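Putative rRNA methyltransferase (Sorangium cellulosum, PDB 4RWZ) is an aminoglycoside-resistance methyltransferase that probably transfers a methyl group from S-adenosylmethionine to 16S rRNA in the 30S ribosomal subunit. Local coordinates at residues Leu28-Thr33 against Thr100-Phe105; Tyr50-Asp55 against Leu81-Ser86. One frame throughout, in Å; residues are numbered along the deposited sequence.

Interaction 1 (Leu28-Thr33 against Thr100-Phe105); sequences LIDVGT and TLTLNF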
loop_
_atom_site.group_PDB
_atom_site.type_symbol
_atom_site.label_atom_id
_atom_site.label_comp_id
_atom_site.label_asym_id
_atom_site.label_seq_id
_atom_site.Cartn_x
_atom_site.Cartn_y
_atom_site.Cartn_z
ATOM N N LEU A 28 -1.026 -5.107 7.869
ATOM C CA LEU A 28 -1.217 -4.956 6.438
ATOM C C LEU A 28 -1.326 -3.470 6.159
ATOM O O LEU A 28 -1.983 -2.750 6.921
ATOM C CB LEU A 28 -2.530 -5.660 6.034
ATOM C CG LEU A 28 -3.191 -5.294 4.728
ATOM C CD1 LEU A 28 -2.377 -5.768 3.517
ATOM C CD2 LEU A 28 -4.620 -5.947 4.682
ATOM N N ILE A 29 -0.615 -2.991 5.132
ATOM C CA ILE A 29 -0.794 -1.596 4.704
ATOM C C ILE A 29 -1.192 -1.610 3.261
ATOM O O ILE A 29 -0.531 -2.235 2.419
ATOM C CB ILE A 29 0.481 -0.768 4.917
ATOM C CG1 ILE A 29 0.849 -0.828 6.429
ATOM C CG2 ILE A 29 0.271 0.694 4.356
ATOM C CD1 ILE A 29 2.193 -0.046 6.762
ATOM N N ASP A 30 -2.273 -0.904 2.940
ATOM C CA ASP A 30 -2.767 -0.861 1.565
ATOM C C ASP A 30 -2.558 0.555 1.050
ATOM O O ASP A 30 -3.200 1.456 1.536
ATOM C CB ASP A 30 -4.280 -1.197 1.568
ATOM C CG ASP A 30 -4.902 -1.211 0.148
ATOM O OD1 ASP A 30 -4.237 -1.741 -0.789
ATOM O OD2 ASP A 30 -6.101 -0.752 -0.060
ATOM N N VAL A 31 -1.671 0.754 0.069
ATOM C CA VAL A 31 -1.333 2.124 -0.378
ATOM C C VAL A 31 -2.195 2.479 -1.564
ATOM O O VAL A 31 -2.346 1.656 -2.490
ATOM C CB VAL A 31 0.175 2.157 -0.749
ATOM C CG1 VAL A 31 0.548 3.461 -1.419
ATOM C CG2 VAL A 31 0.937 1.982 0.503
ATOM N N GLY A 32 -2.823 3.661 -1.509
ATOM C CA GLY A 32 -3.753 4.103 -2.536
ATOM C C GLY A 32 -5.065 3.376 -2.363
ATOM O O GLY A 32 -5.647 2.834 -3.313
ATOM N N THR A 33 -5.567 3.382 -1.145
ATOM C CA THR A 33 -6.711 2.485 -0.836
ATOM C C THR A 33 -8.064 3.005 -1.404
ATOM O O THR A 33 -9.098 2.291 -1.370
ATOM C CB THR A 33 -6.765 2.299 0.688
ATOM O OG1 THR A 33 -7.593 1.197 1.035
ATOM C CG2 THR A 33 -7.389 3.545 1.320
ATOM N N THR A 100 2.629 -7.195 5.162
ATOM C CA THR A 100 2.104 -7.200 3.787
ATOM C C THR A 100 1.779 -5.785 3.351
ATOM O O THR A 100 1.058 -5.074 4.079
ATOM C CB THR A 100 0.796 -8.033 3.705
ATOM O OG1 THR A 100 1.020 -9.318 4.320
ATOM C CG2 THR A 100 0.359 -8.201 2.242
ATOM N N LEU A 101 2.276 -5.372 2.175
ATOM C CA LEU A 101 1.954 -4.047 1.631
ATOM C C LEU A 101 1.272 -4.299 0.303
ATOM O O LEU A 101 1.872 -4.895 -0.585
ATOM C CB LEU A 101 3.241 -3.277 1.369
ATOM C CG LEU A 101 3.139 -1.923 0.651
ATOM C CD1 LEU A 101 2.434 -1.022 1.528
ATOM C CD2 LEU A 101 4.628 -1.460 0.417
ATOM N N THR A 102 0.035 -3.841 0.149
ATOM C CA THR A 102 -0.711 -4.097 -1.078
ATOM C C THR A 102 -0.881 -2.828 -1.935
ATOM O O THR A 102 -1.025 -1.704 -1.412
ATOM C CB THR A 102 -2.106 -4.713 -0.790
ATOM O OG1 THR A 102 -2.831 -3.834 0.101
ATOM C CG2 THR A 102 -1.946 -6.134 -0.154
ATOM N N LEU A 103 -0.775 -3.003 -3.261
ATOM C CA LEU A 103 -1.124 -1.911 -4.216
ATOM C C LEU A 103 -2.104 -2.539 -5.174
ATOM O O LEU A 103 -1.715 -3.320 -6.047
ATOM C CB LEU A 103 0.096 -1.432 -4.993
ATOM C CG LEU A 103 1.039 -0.635 -4.068
ATOM C CD1 LEU A 103 2.059 -1.565 -3.667
ATOM C CD2 LEU A 103 1.652 0.607 -4.646
ATOM N N ASN A 104 -3.376 -2.215 -4.999
ATOM C CA ASN A 104 -4.459 -2.813 -5.801
ATOM C C ASN A 104 -4.886 -1.843 -6.872
ATOM O O ASN A 104 -5.500 -0.834 -6.557
ATOM C CB ASN A 104 -5.670 -3.075 -4.913
ATOM C CG ASN A 104 -5.417 -4.184 -3.933
ATOM O OD1 ASN A 104 -4.915 -5.218 -4.327
ATOM N ND2 ASN A 104 -5.727 -3.971 -2.654
ATOM N N PHE A 105 -4.569 -2.157 -8.119
ATOM C CA PHE A 105 -4.937 -1.290 -9.249
ATOM C C PHE A 105 -4.466 0.152 -9.114
ATOM O O PHE A 105 -5.272 1.089 -9.194
ATOM C CB PHE A 105 -6.451 -1.330 -9.481
ATOM C CG PHE A 105 -6.950 -2.734 -9.730
ATOM C CD1 PHE A 105 -6.598 -3.388 -10.896
ATOM C CD2 PHE A 105 -7.735 -3.392 -8.812
ATOM C CE1 PHE A 105 -7.023 -4.706 -11.142
ATOM C CE2 PHE A 105 -8.158 -4.709 -9.070
ATOM C CZ PHE A 105 -7.789 -5.337 -10.243
HETATM O O HOH W 1 -4.192 -0.357 -3.032
HETATM O O HOH W 2 -7.396 -1.263 -2.265
HETATM O O HOH W 3 -6.640 0.631 -4.343
HETATM O O HOH W 4 -5.221 2.034 -6.119
#
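I29 and L101 pair side by side on two parallel strands, 26-31 and 98-104, neighbours in the seven-stranded 3-2-1-4-5-7-6 sheet of the Rossmann-like methyltransferase fold. The ladder is carried by main-chain bonds: I29 N donates to T100 O, T102 N returns to I29 O at 2.8 Å, and V31 N reaches T102 O.

Apolar contacts form on both faces of the pair. On the I29/L101 face, L101 has CG anti to its backbone N (chi1 173°), and its CD1 branch does the touching, meeting V31 CG2 at 3.5 Å and I29 CB a little farther off; L135 of strand 133-139 packs against L101 from the next strand. On the face of L28, T100 and T102, L28 CD1 meets T102 CG2 at 3.7 Å, the side chains crossing at about a right angle.

Polar contacts gather at the D30 carboxylate, buried and gripped on both oxygens. T102 OG1 donates to D30 OD1 at 2.7 Å, coming from above the carboxylate plane, 35° out of it. T33 OG1 donates to D30 OD2 on the anti side, tying the strand end to the turn at G32; D30 to T33 probably open the glycine-rich first motif, a loop that in relatives lies against the cofactor. F38 of helix 37-45 covers D30, T102 and N104.

Past T102 the strands part, and waters take over from direct bonds. Water 1 accepts from N104 N at 2.8 Å and lies within hydrogen-bonding distance of D30 OD1 and V31 O, while water 2 donates to D30 OD2 at 2.6 Å and accepts from N104 ND2.

Interaction 2 (Tyr50-Asp55 against Leu81-Ser86); sequences YCIGVD and LFVVAS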
loop_
_atom_site.group_PDB
_atom_site.type_symbol
_atom_site.label_atom_id
_atom_site.label_comp_id
_atom_site.label_asym_id
_atom_site.label_seq_id
_atom_site.Cartn_x
_atom_site.Cartn_y
_atom_site.Cartn_z
ATOM N N TYR A 50 -3.637 -5.936 12.003
ATOM C CA TYR A 50 -3.969 -4.520 12.002
ATOM C C TYR A 50 -3.861 -4.030 10.563
ATOM O O TYR A 50 -2.799 -4.089 9.957
ATOM C CB TYR A 50 -3.026 -3.744 12.949
ATOM C CG TYR A 50 -3.553 -2.353 13.314
ATOM C CD1 TYR A 50 -4.566 -2.193 14.258
ATOM C CD2 TYR A 50 -3.041 -1.206 12.698
ATOM C CE1 TYR A 50 -5.045 -0.956 14.584
ATOM C CE2 TYR A 50 -3.523 0.070 13.027
ATOM C CZ TYR A 50 -4.536 0.182 13.978
ATOM O OH TYR A 50 -5.053 1.423 14.355
ATOM N N CYS A 51 -4.958 -3.519 10.004
ATOM C CA CYS A 51 -5.036 -3.200 8.560
ATOM C C CYS A 51 -5.112 -1.707 8.371
ATOM O O CYS A 51 -5.991 -1.079 8.946
ATOM C CB CYS A 51 -6.266 -3.819 7.956
ATOM S SG CYS A 51 -6.311 -5.656 8.204
ATOM N N ILE A 52 -4.186 -1.147 7.601
ATOM C CA ILE A 52 -4.071 0.302 7.466
ATOM C C ILE A 52 -4.258 0.663 6.022
ATOM O O ILE A 52 -3.527 0.168 5.173
ATOM C CB ILE A 52 -2.673 0.798 7.939
ATOM C CG1 ILE A 52 -2.427 0.338 9.384
ATOM C CG2 ILE A 52 -2.599 2.320 7.782
ATOM C CD1 ILE A 52 -0.999 0.779 9.943
ATOM N N GLY A 53 -5.240 1.516 5.708
ATOM C CA GLY A 53 -5.385 1.979 4.331
ATOM C C GLY A 53 -4.830 3.402 4.257
ATOM O O GLY A 53 -5.047 4.207 5.178
ATOM N N VAL A 54 -4.100 3.703 3.177
ATOM C CA VAL A 54 -3.469 5.039 2.992
ATOM C C VAL A 54 -3.964 5.624 1.697
ATOM O O VAL A 54 -4.002 4.913 0.703
ATOM C CB VAL A 54 -1.918 4.875 2.878
ATOM C CG1 VAL A 54 -1.195 6.255 2.812
ATOM C CG2 VAL A 54 -1.382 4.126 4.066
ATOM N N ASP A 55 -4.321 6.923 1.655
ATOM C CA ASP A 55 -4.709 7.511 0.394
ATOM C C ASP A 55 -4.441 9.023 0.505
ATOM O O ASP A 55 -4.509 9.548 1.589
ATOM C CB ASP A 55 -6.222 7.309 0.149
ATOM C CG ASP A 55 -6.628 7.631 -1.282
ATOM O OD1 ASP A 55 -6.941 8.830 -1.610
ATOM O OD2 ASP A 55 -6.629 6.713 -2.120
ATOM N N LEU A 81 -7.509 1.077 10.216
ATOM C CA LEU A 81 -7.108 2.473 10.362
ATOM C C LEU A 81 -6.965 3.088 8.977
ATOM O O LEU A 81 -6.473 2.417 8.054
ATOM C CB LEU A 81 -5.737 2.573 11.060
ATOM C CG LEU A 81 -5.285 4.002 11.433
ATOM C CD1 LEU A 81 -6.221 4.544 12.519
ATOM C CD2 LEU A 81 -3.821 3.902 11.911
ATOM N N PHE A 82 -7.349 4.368 8.844
ATOM C CA PHE A 82 -7.234 5.098 7.554
ATOM C C PHE A 82 -6.383 6.345 7.693
ATOM O O PHE A 82 -6.648 7.151 8.564
ATOM C CB PHE A 82 -8.643 5.417 7.032
ATOM C CG PHE A 82 -9.369 4.124 6.752
ATOM C CD1 PHE A 82 -9.148 3.444 5.559
ATOM C CD2 PHE A 82 -10.147 3.554 7.732
ATOM C CE1 PHE A 82 -9.732 2.192 5.347
ATOM C CE2 PHE A 82 -10.736 2.293 7.538
ATOM C CZ PHE A 82 -10.549 1.644 6.318
ATOM N N VAL A 83 -5.362 6.457 6.848
ATOM C CA VAL A 83 -4.284 7.435 6.976
ATOM C C VAL A 83 -4.192 8.275 5.710
ATOM O O VAL A 83 -4.275 7.753 4.603
ATOM C CB VAL A 83 -2.944 6.683 7.204
ATOM C CG1 VAL A 83 -1.714 7.626 7.087
ATOM C CG2 VAL A 83 -3.023 6.004 8.600
ATOM N N VAL A 84 -4.051 9.580 5.865
ATOM C CA VAL A 84 -3.973 10.435 4.704
ATOM C C VAL A 84 -2.502 10.735 4.360
ATOM O O VAL A 84 -1.792 11.433 5.123
ATOM C CB VAL A 84 -4.703 11.811 4.971
ATOM C CG1 VAL A 84 -4.681 12.624 3.729
ATOM C CG2 VAL A 84 -6.151 11.531 5.414
ATOM N N ALA A 85 -2.051 10.235 3.213
ATOM C CA ALA A 85 -0.659 10.460 2.773
ATOM C C ALA A 85 -0.515 10.094 1.296
ATOM O O ALA A 85 -1.258 9.279 0.757
ATOM C CB ALA A 85 0.326 9.641 3.612
ATOM N N SER A 86 0.450 10.771 0.679
ATOM C CA SER A 86 0.870 10.552 -0.672
ATOM C C SER A 86 2.074 9.583 -0.644
ATOM O O SER A 86 2.856 9.599 0.299
ATOM C CB SER A 86 1.342 11.906 -1.239
ATOM O OG SER A 86 0.259 12.868 -1.102
#
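L81 buries more surface against the other strand than any other residue here, its CB and CD2 lying against the hydroxyl end of the Y50 ring. Y50 OH comes within 3.6 Å of L81 CB, and the side chains cross obliquely. With CG anti to the backbone N (chi1 -163°), the Y50 ring starts out beside its carbonyl carbon and reaches toward L81; L17 of helix 14-21 touches both. Farther along the same face, I52 CG2 meets V83 CG2 at 3.8 Å.

The other face holds F82, whose CD1 corner lies obliquely beside G53. With no side chain on G53, F82 CD1 lies 4.2 Å from G53 CA, and V64 and A68 of helix 62-68 touch the ring. The parallel ladder is regular: L81 N to C51 O, G53 N to L81 O, V83 N to G53 O at 2.8 Å, then D55 N to V83 O.

The far end is looser and nearer solvent. The CA atoms of D55 and V84 stand 5.3 Å apart, V84 to S86 are partly exposed, and the last bond, A85 N to D55 O at 3.0 Å, arrives 56° out of the carbonyl plane. A85 CB touches V54 CG1 at 3.8 Å. The D55 carboxylate turns elsewhere: OD2 accepts from G34 N, and OD1 accepts from A57 N and forms a salt bridge with R60.

Strands 49-55 and 80-84 with helix 62-68 make one beta-alpha-beta crossover of the Rossmann-like fold; an acid such as D55 at the end of its first strand often binds the cofactor ribose in related methyltransferases.

In the fold
Both contacts belong to one sheet, with their centres about 9 Å apart. Across it the strands run 80-84, 49-55, 26-31, 98-104, so interaction 2 forms the outer pair and interaction 1 the pair nearer the middle. They are stitched together where strands 26-31 and 49-55 meet: D30 N lies 2.8 Å from I52 O and I52 N 2.8 Å from L28 O, both probably hydrogen bonds. Along the chain, interaction 2 is nested inside the loop that interaction 1 closes. The strand ends bring the G32-T33 turn beside the D55 carboxylate, consistent with a cofactor site at the C-terminal ends of these strands, as in other Rossmann-like methyltransferases.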